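Local coordinates for protein putative metallopeptidase (Shewanella baltica OS155, PDB 3IEH) that binds zinc and, as a member of the peptidase M14 family, probably acts as a metallocarboxypeptidase or a related ester-bond hydrolase, at residues Ala61-Leu66 with Arg100-Leu105; Leu86-Ser91 with Arg256-Ser261; Tyr179-Glu184 with Phe223-Thr228. All coordinates share one frame; numbering follows the deposited sequence. Where two conformers were deposited one is given.

Interaction 1: Ala61-Leu66 with Arg100-Leu105; sequences AAKSGL and RVNLSL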
loop_
_atom_site.group_PDB
_atom_site.type_symbol
_atom_site.label_atom_id
_atom_site.label_comp_id
_atom_site.label_asym_id
_atom_site.label_seq_id
_atom_site.Cartn_x
_atom_site.Cartn_y
_atom_site.Cartn_z
ATOM N N ALA A 61 11.799 -18.908 1.518
ATOM C CA ALA A 61 13.055 -19.266 0.861
ATOM C C ALA A 61 13.408 -18.245 -0.227
ATOM O O ALA A 61 13.501 -18.557 -1.415
ATOM C CB ALA A 61 13.007 -20.713 0.315
ATOM N N ALA A 62 13.601 -17.016 0.229
ATOM C CA ALA A 62 13.985 -15.910 -0.610
ATOM C C ALA A 62 15.330 -16.204 -1.239
ATOM O O ALA A 62 16.207 -16.742 -0.579
ATOM C CB ALA A 62 14.075 -14.650 0.212
ATOM N N LYS A 63 15.473 -15.843 -2.508
ATOM C CA LYS A 63 16.735 -15.988 -3.232
ATOM C C LYS A 63 17.338 -14.616 -3.598
ATOM O O LYS A 63 16.649 -13.690 -4.011
ATOM C CB LYS A 63 16.635 -16.934 -4.448
ATOM C CG LYS A 63 15.274 -17.180 -5.074
ATOM C CD LYS A 63 14.512 -18.293 -4.374
ATOM C CE LYS A 63 13.135 -18.540 -5.006
ATOM N NZ LYS A 63 13.308 -19.006 -6.430
ATOM N N SER A 64 18.646 -14.487 -3.425
ATOM C CA SER A 64 19.278 -13.189 -3.611
ATOM C C SER A 64 19.303 -12.777 -5.110
ATOM O O SER A 64 19.415 -11.604 -5.440
ATOM C CB SER A 64 20.667 -13.176 -3.000
ATOM O OG SER A 64 21.563 -13.739 -3.912
ATOM N N GLY A 65 19.183 -13.740 -6.010
ATOM C CA GLY A 65 19.100 -13.410 -7.428
ATOM C C GLY A 65 17.802 -12.739 -7.826
ATOM O O GLY A 65 17.713 -12.209 -8.908
ATOM N N LEU A 66 16.796 -12.764 -6.962
ATOM C CA LEU A 66 15.511 -12.153 -7.262
ATOM C C LEU A 66 15.359 -10.835 -6.523
ATOM O O LEU A 66 16.010 -10.611 -5.495
ATOM C CB LEU A 66 14.367 -13.090 -6.890
ATOM C CG LEU A 66 14.257 -14.436 -7.635
ATOM C CD1 LEU A 66 13.114 -15.306 -7.042
ATOM C CD2 LEU A 66 14.044 -14.267 -9.173
ATOM N N ARG A 100 9.890 -15.597 -9.547
ATOM C CA ARG A 100 10.213 -14.353 -10.237
ATOM C C ARG A 100 10.610 -13.237 -9.232
ATOM O O ARG A 100 11.409 -12.344 -9.558
ATOM C CB ARG A 100 9.010 -13.895 -11.108
ATOM C CG ARG A 100 9.145 -12.450 -11.696
ATOM C CD ARG A 100 7.818 -11.695 -11.938
ATOM N NE ARG A 100 7.324 -11.771 -13.319
ATOM C CZ ARG A 100 7.861 -11.144 -14.373
ATOM N NH1 ARG A 100 8.958 -10.402 -14.250
ATOM N NH2 ARG A 100 7.309 -11.281 -15.574
ATOM N N VAL A 101 10.026 -13.290 -8.030
ATOM C CA VAL A 101 10.202 -12.277 -6.989
ATOM C C VAL A 101 10.171 -12.874 -5.575
ATOM O O VAL A 101 9.552 -13.915 -5.324
ATOM C CB VAL A 101 9.068 -11.224 -7.055
ATOM C CG1 VAL A 101 8.972 -10.636 -8.441
ATOM C CG2 VAL A 101 7.726 -11.845 -6.666
ATOM N N ASN A 102 10.850 -12.191 -4.661
ATOM C CA ASN A 102 10.746 -12.445 -3.242
ATOM C C ASN A 102 9.726 -11.405 -2.742
ATOM O O ASN A 102 10.096 -10.243 -2.491
ATOM C CB ASN A 102 12.084 -12.215 -2.573
ATOM C CG ASN A 102 13.219 -13.066 -3.173
ATOM O OD1 ASN A 102 13.031 -14.211 -3.593
ATOM N ND2 ASN A 102 14.408 -12.504 -3.181
ATOM N N LEU A 103 8.451 -11.803 -2.630
ATOM C CA LEU A 103 7.368 -10.882 -2.276
ATOM C C LEU A 103 7.065 -10.864 -0.785
ATOM O O LEU A 103 6.923 -11.914 -0.145
ATOM C CB LEU A 103 6.065 -11.228 -3.002
ATOM C CG LEU A 103 4.934 -10.191 -2.908
ATOM C CD1 LEU A 103 5.320 -8.881 -3.584
ATOM C CD2 LEU A 103 3.685 -10.749 -3.529
ATOM N N SER A 104 6.941 -9.647 -0.258
ATOM C CA SER A 104 6.562 -9.407 1.121
ATOM C C SER A 104 5.305 -8.561 1.048
ATOM O O SER A 104 5.181 -7.742 0.136
ATOM C CB SER A 104 7.687 -8.676 1.873
ATOM O OG SER A 104 8.855 -9.489 1.987
ATOM N N LEU A 105 4.364 -8.789 1.958
ATOM C CA LEU A 105 3.099 -8.024 1.990
ATOM C C LEU A 105 2.762 -7.472 3.381
ATOM O O LEU A 105 3.017 -8.123 4.435
ATOM C CB LEU A 105 1.923 -8.884 1.538
ATOM C CG LEU A 105 2.032 -9.524 0.144
ATOM C CD1 LEU A 105 0.947 -10.612 0.006
ATOM C CD2 LEU A 105 1.974 -8.504 -1.023
#

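Interaction 2: Leu86-Ser91 with Arg256-Ser261; sequences LLHFLS and RVLANS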
loop_
_atom_site.group_PDB
_atom_site.type_symbol
_atom_site.label_atom_id
_atom_site.label_comp_id
_atom_site.label_asym_id
_atom_site.label_seq_id
_atom_site.Cartn_x
_atom_site.Cartn_y
_atom_site.Cartn_z
ATOM N N LEU A 86 -5.683 -6.196 -3.054
ATOM C CA LEU A 86 -4.605 -7.172 -2.805
ATOM C C LEU A 86 -5.166 -8.582 -2.779
ATOM O O LEU A 86 -4.540 -9.498 -3.306
ATOM C CB LEU A 86 -3.842 -6.878 -1.510
ATOM C CG LEU A 86 -2.558 -7.679 -1.265
ATOM C CD1 LEU A 86 -1.688 -7.855 -2.527
ATOM C CD2 LEU A 86 -1.737 -7.015 -0.154
ATOM N N LEU A 87 -6.348 -8.758 -2.189
ATOM C CA LEU A 87 -6.969 -10.075 -2.172
ATOM C C LEU A 87 -7.272 -10.518 -3.592
ATOM O O LEU A 87 -7.077 -11.669 -3.933
ATOM C CB LEU A 87 -8.278 -10.110 -1.354
ATOM C CG LEU A 87 -8.166 -10.329 0.155
ATOM C CD1 LEU A 87 -9.584 -10.277 0.826
ATOM C CD2 LEU A 87 -7.477 -11.677 0.437
ATOM N N HIS A 88 -7.785 -9.607 -4.409
ATOM C CA HIS A 88 -8.106 -9.928 -5.774
ATOM C C HIS A 88 -6.862 -10.424 -6.508
ATOM O O HIS A 88 -6.871 -11.480 -7.151
ATOM C CB HIS A 88 -8.661 -8.721 -6.501
ATOM C CG HIS A 88 -8.997 -9.023 -7.914
ATOM N ND1 HIS A 88 -8.076 -8.904 -8.932
ATOM C CD2 HIS A 88 -10.117 -9.537 -8.470
ATOM C CE1 HIS A 88 -8.632 -9.289 -10.065
ATOM N NE2 HIS A 88 -9.872 -9.673 -9.813
ATOM N N PHE A 89 -5.797 -9.649 -6.383
ATOM C CA PHE A 89 -4.518 -9.970 -6.988
ATOM C C PHE A 89 -3.985 -11.340 -6.567
ATOM O O PHE A 89 -3.477 -12.085 -7.396
ATOM C CB PHE A 89 -3.519 -8.881 -6.620
ATOM C CG PHE A 89 -2.105 -9.250 -6.856
ATOM C CD1 PHE A 89 -1.524 -9.065 -8.110
ATOM C CD2 PHE A 89 -1.326 -9.739 -5.816
ATOM C CE1 PHE A 89 -0.205 -9.369 -8.324
ATOM C CE2 PHE A 89 0.001 -10.059 -6.021
ATOM C CZ PHE A 89 0.566 -9.881 -7.285
ATOM N N LEU A 90 -4.095 -11.664 -5.283
ATOM C CA LEU A 90 -3.594 -12.928 -4.772
ATOM C C LEU A 90 -4.414 -14.088 -5.279
ATOM O O LEU A 90 -3.866 -15.156 -5.557
ATOM C CB LEU A 90 -3.588 -12.957 -3.243
ATOM C CG LEU A 90 -2.579 -11.989 -2.634
ATOM C CD1 LEU A 90 -2.807 -11.865 -1.112
ATOM C CD2 LEU A 90 -1.138 -12.382 -3.005
ATOM N N SER A 91 -5.723 -13.881 -5.392
ATOM C CA SER A 91 -6.618 -14.926 -5.858
ATOM C C SER A 91 -6.197 -15.339 -7.264
ATOM O O SER A 91 -6.328 -16.490 -7.642
ATOM C CB SER A 91 -8.075 -14.472 -5.831
ATOM O OG SER A 91 -8.341 -13.572 -6.885
ATOM N N ARG A 256 -12.165 0.046 -8.466
ATOM C CA ARG A 256 -10.992 0.404 -7.664
ATOM C C ARG A 256 -10.231 -0.856 -7.251
ATOM O O ARG A 256 -9.016 -0.901 -7.340
ATOM C CB ARG A 256 -11.402 1.280 -6.467
ATOM C CG ARG A 256 -11.851 2.684 -6.904
ATOM C CD ARG A 256 -13.005 3.217 -6.062
ATOM N NE ARG A 256 -12.722 3.082 -4.644
ATOM C CZ ARG A 256 -13.638 3.159 -3.680
ATOM N NH1 ARG A 256 -14.911 3.397 -3.953
ATOM N NH2 ARG A 256 -13.272 3.002 -2.422
ATOM N N VAL A 257 -10.967 -1.890 -6.836
ATOM C CA VAL A 257 -10.371 -3.174 -6.495
ATOM C C VAL A 257 -9.548 -3.679 -7.683
ATOM O O VAL A 257 -8.386 -4.070 -7.523
ATOM C CB VAL A 257 -11.438 -4.238 -6.159
ATOM C CG1 VAL A 257 -10.780 -5.606 -5.979
ATOM C CG2 VAL A 257 -12.236 -3.846 -4.941
ATOM N N LEU A 258 -10.151 -3.675 -8.871
ATOM C CA LEU A 258 -9.475 -4.149 -10.101
ATOM C C LEU A 258 -8.308 -3.272 -10.490
ATOM O O LEU A 258 -7.271 -3.780 -10.942
ATOM C CB LEU A 258 -10.453 -4.243 -11.276
ATOM C CG LEU A 258 -11.548 -5.312 -11.108
ATOM C CD1 LEU A 258 -12.484 -5.277 -12.291
ATOM C CD2 LEU A 258 -10.996 -6.718 -10.921
ATOM N N ALA A 259 -8.461 -1.964 -10.308
ATOM C CA ALA A 259 -7.356 -1.002 -10.588
ATOM C C ALA A 259 -6.164 -1.235 -9.664
ATOM O O ALA A 259 -5.012 -1.171 -10.090
ATOM C CB ALA A 259 -7.847 0.464 -10.452
ATOM N N ASN A 260 -6.458 -1.450 -8.383
ATOM C CA ASN A 260 -5.448 -1.722 -7.370
ATOM C C ASN A 260 -4.725 -3.033 -7.678
ATOM O O ASN A 260 -3.510 -3.115 -7.554
ATOM C CB ASN A 260 -6.092 -1.730 -5.978
ATOM C CG ASN A 260 -6.210 -0.321 -5.384
ATOM O OD1 ASN A 260 -5.249 0.198 -4.847
ATOM N ND2 ASN A 260 -7.383 0.294 -5.490
ATOM N N SER A 261 -5.476 -4.037 -8.129
ATOM C CA SER A 261 -4.910 -5.317 -8.539
ATOM C C SER A 261 -4.010 -5.173 -9.785
ATOM O O SER A 261 -2.980 -5.829 -9.900
ATOM C CB SER A 261 -6.032 -6.311 -8.844
ATOM O OG SER A 261 -5.522 -7.596 -9.156
#

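Interaction 3: Tyr179-Glu184 with Phe223-Thr228; sequences YVYSFE and FNHFDT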
loop_
_atom_site.group_PDB
_atom_site.type_symbol
_atom_site.label_atom_id
_atom_site.label_comp_id
_atom_site.label_asym_id
_atom_site.label_seq_id
_atom_site.Cartn_x
_atom_site.Cartn_y
_atom_site.Cartn_z
ATOM N N TYR A 179 -4.130 9.114 -9.440
ATOM C CA TYR A 179 -2.790 9.668 -9.508
ATOM C C TYR A 179 -1.848 8.778 -8.726
ATOM O O TYR A 179 -2.267 7.802 -8.085
ATOM C CB TYR A 179 -2.736 11.149 -9.056
ATOM C CG TYR A 179 -3.237 11.389 -7.665
ATOM C CD1 TYR A 179 -4.622 11.480 -7.403
ATOM C CD2 TYR A 179 -2.339 11.544 -6.599
ATOM C CE1 TYR A 179 -5.099 11.704 -6.111
ATOM C CE2 TYR A 179 -2.801 11.768 -5.284
ATOM C CZ TYR A 179 -4.181 11.823 -5.042
ATOM O OH TYR A 179 -4.639 12.046 -3.758
ATOM N N VAL A 180 -0.558 9.071 -8.839
ATOM C CA VAL A 180 0.468 8.247 -8.227
ATOM C C VAL A 180 1.666 9.091 -7.804
ATOM O O VAL A 180 2.089 9.949 -8.547
ATOM C CB VAL A 180 0.944 7.127 -9.198
ATOM C CG1 VAL A 180 1.243 7.696 -10.560
ATOM C CG2 VAL A 180 2.184 6.445 -8.636
ATOM N N TYR A 181 2.160 8.855 -6.590
ATOM C CA TYR A 181 3.382 9.454 -6.075
ATOM C C TYR A 181 4.445 8.444 -6.411
ATOM O O TYR A 181 4.282 7.298 -6.057
ATOM C CB TYR A 181 3.364 9.581 -4.529
ATOM C CG TYR A 181 2.320 10.514 -3.929
ATOM C CD1 TYR A 181 1.032 10.067 -3.635
ATOM C CD2 TYR A 181 2.635 11.820 -3.616
ATOM C CE1 TYR A 181 0.080 10.918 -3.080
ATOM C CE2 TYR A 181 1.696 12.677 -3.073
ATOM C CZ TYR A 181 0.431 12.231 -2.798
ATOM O OH TYR A 181 -0.482 13.112 -2.250
ATOM N N SER A 182 5.540 8.844 -7.047
ATOM C CA SER A 182 6.638 7.892 -7.329
ATOM C C SER A 182 7.989 8.449 -6.901
ATOM O O SER A 182 8.137 9.658 -6.693
ATOM C CB SER A 182 6.691 7.460 -8.804
ATOM O OG SER A 182 7.113 8.519 -9.641
ATOM N N PHE A 183 8.941 7.525 -6.747
ATOM C CA PHE A 183 10.313 7.813 -6.345
ATOM C C PHE A 183 11.242 7.020 -7.245
ATOM O O PHE A 183 11.148 5.786 -7.314
ATOM C CB PHE A 183 10.563 7.417 -4.895
ATOM C CG PHE A 183 9.708 8.156 -3.920
ATOM C CD1 PHE A 183 8.431 7.704 -3.618
ATOM C CD2 PHE A 183 10.155 9.321 -3.335
ATOM C CE1 PHE A 183 7.640 8.382 -2.720
ATOM C CE2 PHE A 183 9.354 10.023 -2.461
ATOM C CZ PHE A 183 8.100 9.544 -2.148
ATOM N N GLU A 184 12.091 7.737 -7.983
ATOM C CA GLU A 184 13.099 7.105 -8.830
ATOM C C GLU A 184 14.365 7.924 -8.708
ATOM O O GLU A 184 14.300 9.135 -8.571
ATOM C CB GLU A 184 12.685 7.062 -10.300
ATOM C CG GLU A 184 11.455 6.228 -10.652
ATOM C CD GLU A 184 11.281 6.136 -12.148
ATOM O OE1 GLU A 184 12.254 5.745 -12.819
ATOM O OE2 GLU A 184 10.200 6.460 -12.668
ATOM N N PHE A 223 6.239 13.355 -8.398
ATOM C CA PHE A 223 7.558 12.725 -8.496
ATOM C C PHE A 223 8.558 13.215 -7.453
ATOM O O PHE A 223 8.786 14.423 -7.328
ATOM C CB PHE A 223 8.118 13.045 -9.876
ATOM C CG PHE A 223 9.392 12.310 -10.224
ATOM C CD1 PHE A 223 9.409 10.918 -10.322
ATOM C CD2 PHE A 223 10.556 13.018 -10.525
ATOM C CE1 PHE A 223 10.587 10.238 -10.686
ATOM C CE2 PHE A 223 11.730 12.359 -10.881
ATOM C CZ PHE A 223 11.750 10.961 -10.971
ATOM N N ASN A 224 9.163 12.261 -6.739
ATOM C CA ASN A 224 10.202 12.514 -5.737
ATOM C C ASN A 224 9.822 13.590 -4.712
ATOM O O ASN A 224 10.577 14.512 -4.406
ATOM C CB ASN A 224 11.565 12.800 -6.419
ATOM C CG ASN A 224 12.145 11.559 -7.127
ATOM O OD1 ASN A 224 11.777 10.429 -6.819
ATOM N ND2 ASN A 224 13.042 11.773 -8.083
ATOM N N HIS A 225 8.627 13.451 -4.176
ATOM C CA HIS A 225 8.169 14.334 -3.126
ATOM C C HIS A 225 8.340 13.599 -1.811
ATOM O O HIS A 225 7.673 12.598 -1.567
ATOM C CB HIS A 225 6.702 14.688 -3.324
ATOM C CG HIS A 225 6.071 15.286 -2.107
ATOM N ND1 HIS A 225 6.374 16.557 -1.665
ATOM C CD2 HIS A 225 5.165 14.787 -1.233
ATOM C CE1 HIS A 225 5.679 16.817 -0.571
ATOM N NE2 HIS A 225 4.937 15.761 -0.288
ATOM N N PHE A 226 9.231 14.102 -0.963
ATOM C CA PHE A 226 9.535 13.451 0.319
ATOM C C PHE A 226 8.791 14.097 1.477
ATOM O O PHE A 226 8.789 15.302 1.632
ATOM C CB PHE A 226 11.045 13.423 0.569
ATOM C CG PHE A 226 11.765 12.418 -0.281
ATOM C CD1 PHE A 226 12.141 12.728 -1.584
ATOM C CD2 PHE A 226 12.037 11.142 0.200
ATOM C CE1 PHE A 226 12.800 11.797 -2.375
ATOM C CE2 PHE A 226 12.694 10.211 -0.596
ATOM C CZ PHE A 226 13.084 10.536 -1.871
ATOM N N ASP A 227 8.132 13.260 2.263
ATOM C CA ASP A 227 7.366 13.652 3.439
ATOM C C ASP A 227 7.758 12.648 4.536
ATOM O O ASP A 227 8.737 11.926 4.380
ATOM C CB ASP A 227 5.852 13.597 3.110
ATOM C CG ASP A 227 5.390 12.209 2.711
ATOM O OD1 ASP A 227 6.248 11.301 2.718
ATOM O OD2 ASP A 227 4.188 12.005 2.384
ATOM N N THR A 228 6.998 12.598 5.627
ATOM C CA THR A 228 7.230 11.689 6.741
ATOM C C THR A 228 6.356 10.439 6.635
ATOM O O THR A 228 6.066 9.795 7.631
ATOM C CB THR A 228 6.955 12.384 8.084
ATOM O OG1 THR A 228 5.614 12.873 8.095
ATOM C CG2 THR A 228 7.893 13.532 8.293
HETATM O O HOH W 1 6.796 11.368 -4.616
#

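Interaction 1: Ala61-Leu66 with Arg100-Leu105
The carboxamide of N102 clamps the backbone of K63 with two hydrogen bonds. ND2 of N102 donates to K63 O at 2.7 Å, nearly straight (172°), and the acceptor lies in the amide plane. In return K63 N donates a hydrogen bond to N102 OD1 at 3.1 Å; here the donor stands above the carbonyl plane rather than on a lone pair. One side chain thus reads the N-H and the C=O of a single residue, as a residue does in a hydrogen-bonded antiparallel pair. K63 is also the first residue of a type I beta turn that ends at L66. The turn's own bond, L66 N to K63 O at 3.1 Å, reaches that oxygen from the face opposite N102, so two N-H groups grip it. With CG anti to its carbonyl carbon (chi1 -57°), N102 extends toward the loop.

Around this clamp aliphatic groups pack on the carboxamide and on a backbone carbonyl. CB of A62 rests on N102 CG at 3.8 Å. The L66 side chain crosses N102 at about a right angle: CD1 comes within 3.6 Å of N102 OD1, while CD2 lies 3.3 Å from R100 O.

K63 NZ forms a salt bridge with E99. The contact fastens the loop between strands 52-58 and 68-73 to the start of strand 102-106, which runs between those two strands in the sheet, antiparallel to the first and parallel to the second.

Interaction 2: Leu86-Ser91 with Arg256-Ser261
The imidazole of H88 is met on one face by L258 and at its edge by S261. CD2 of L258 sits 3.7 Å from the ring centroid and 26° off the normal, a CH-pi contact displaced toward the rim, with NE2 the nearest ring atom at 3.4 Å. In the ring plane, ND1 of H88 and OG of S261 are hydrogen-bonded at 2.9 Å; either could be the donor. Face and edge contacts together would be expected to limit rotation of the ring. CG of H88 is anti to the backbone N (chi1 180°), which carries the ring across to the other helix.

Nearer the backbone, CB of H88 packs on V257 CG1 at 3.8 Å. OG of S261 also lies close to the F89 backbone, 3.4 Å from CA, and the CA atoms of F89 and S261 are 4.9 Å apart, a close approach consistent with the small side chain at the crossing.

The short helical segments pass 8.1 Å apart at a crossing angle of -60°. F89 extends the interface to M264, T265 and L268, farther along helix 253-271, while L87 and L90 pack against helix 25-39. Helix 81-91 thus packs against both helices, and its L86 and L90 also meet L105 of strand 102-106.

Interaction 3: Tyr179-Glu184 with Phe223-Thr228
Hydrogen bonding between S182-E184 and N224 is the polar frame of this contact. N224 N donates to S182 O at 2.8 Å, nearly along the C=O axis (162°), beside the parallel bridge of S182 with F223, the last of the pairing between strands 179-183 and 221-223. Beyond it the N224 side chain takes over from the strand. OD1 of N224 accepts from E184 N at 2.9 Å on a lone pair in the carbonyl plane, and ND2 of N224 donates to E184 O at 3.0 Å. Both bonds bend moderately, with N-H angles near 150°. The backbone of N224 has positive phi, marking where the chain turns off the sheet. A water accepts from H225 N at 2.8 Å and is placed to donate to S182 O, linking the two.

Aromatic contacts form the second group. F183 turns its edge to the face of F226 in a T-shaped pair, with centroids 4.8 Å apart and planes at 65°; CE2 of F183 stands over the centre of the F226 ring. That same F183 edge meets a carbonyl, H225 O lying near the ring plane and 3.1 Å from F183 CZ.

On the face of the sheet bearing S182 and F223, the F223 ring, its CG anti to the backbone N, brings its edge to S182 OG and to CB of E184. The polar ends of S182 and E184 are engaged outside, both with S193.

Chemically, an asparagine carboxamide replaces the backbone partners that are lost when strand 221-223 ends, so E184 stays paired past the last bridge. On the same strand Y181 lies about 4 Å, side chain to side chain, from E246, the predicted proton donor/acceptor, which places Y181 beside the probable active site, with the zinc ligand H170 about 7 Å from it, again side chain to side chain.

Along the chain, interactions 1 and 2 interlock: 61-66, 86-91, 100-105, then 256-261, with interaction 3 nested inside the loop closed by interaction 2. The centres of interactions 1 and 2 lie about 20 Å apart. Those of interactions 2 and 3 are separated by about 22 Å, and those of interactions 1 and 3 by about 24 Å. Interaction 1 reaches the mixed sheet through strand 102-106, interaction 3 through strand 179-183 with edge strand 221-223. Interaction 2 touches interaction 1 through L105; interaction 3 touches neither. Interactions 1 and 3 fix loops to one sheet and interaction 2 joins helices packed against it; strand 165-172 of that sheet carries the zinc ligand H170.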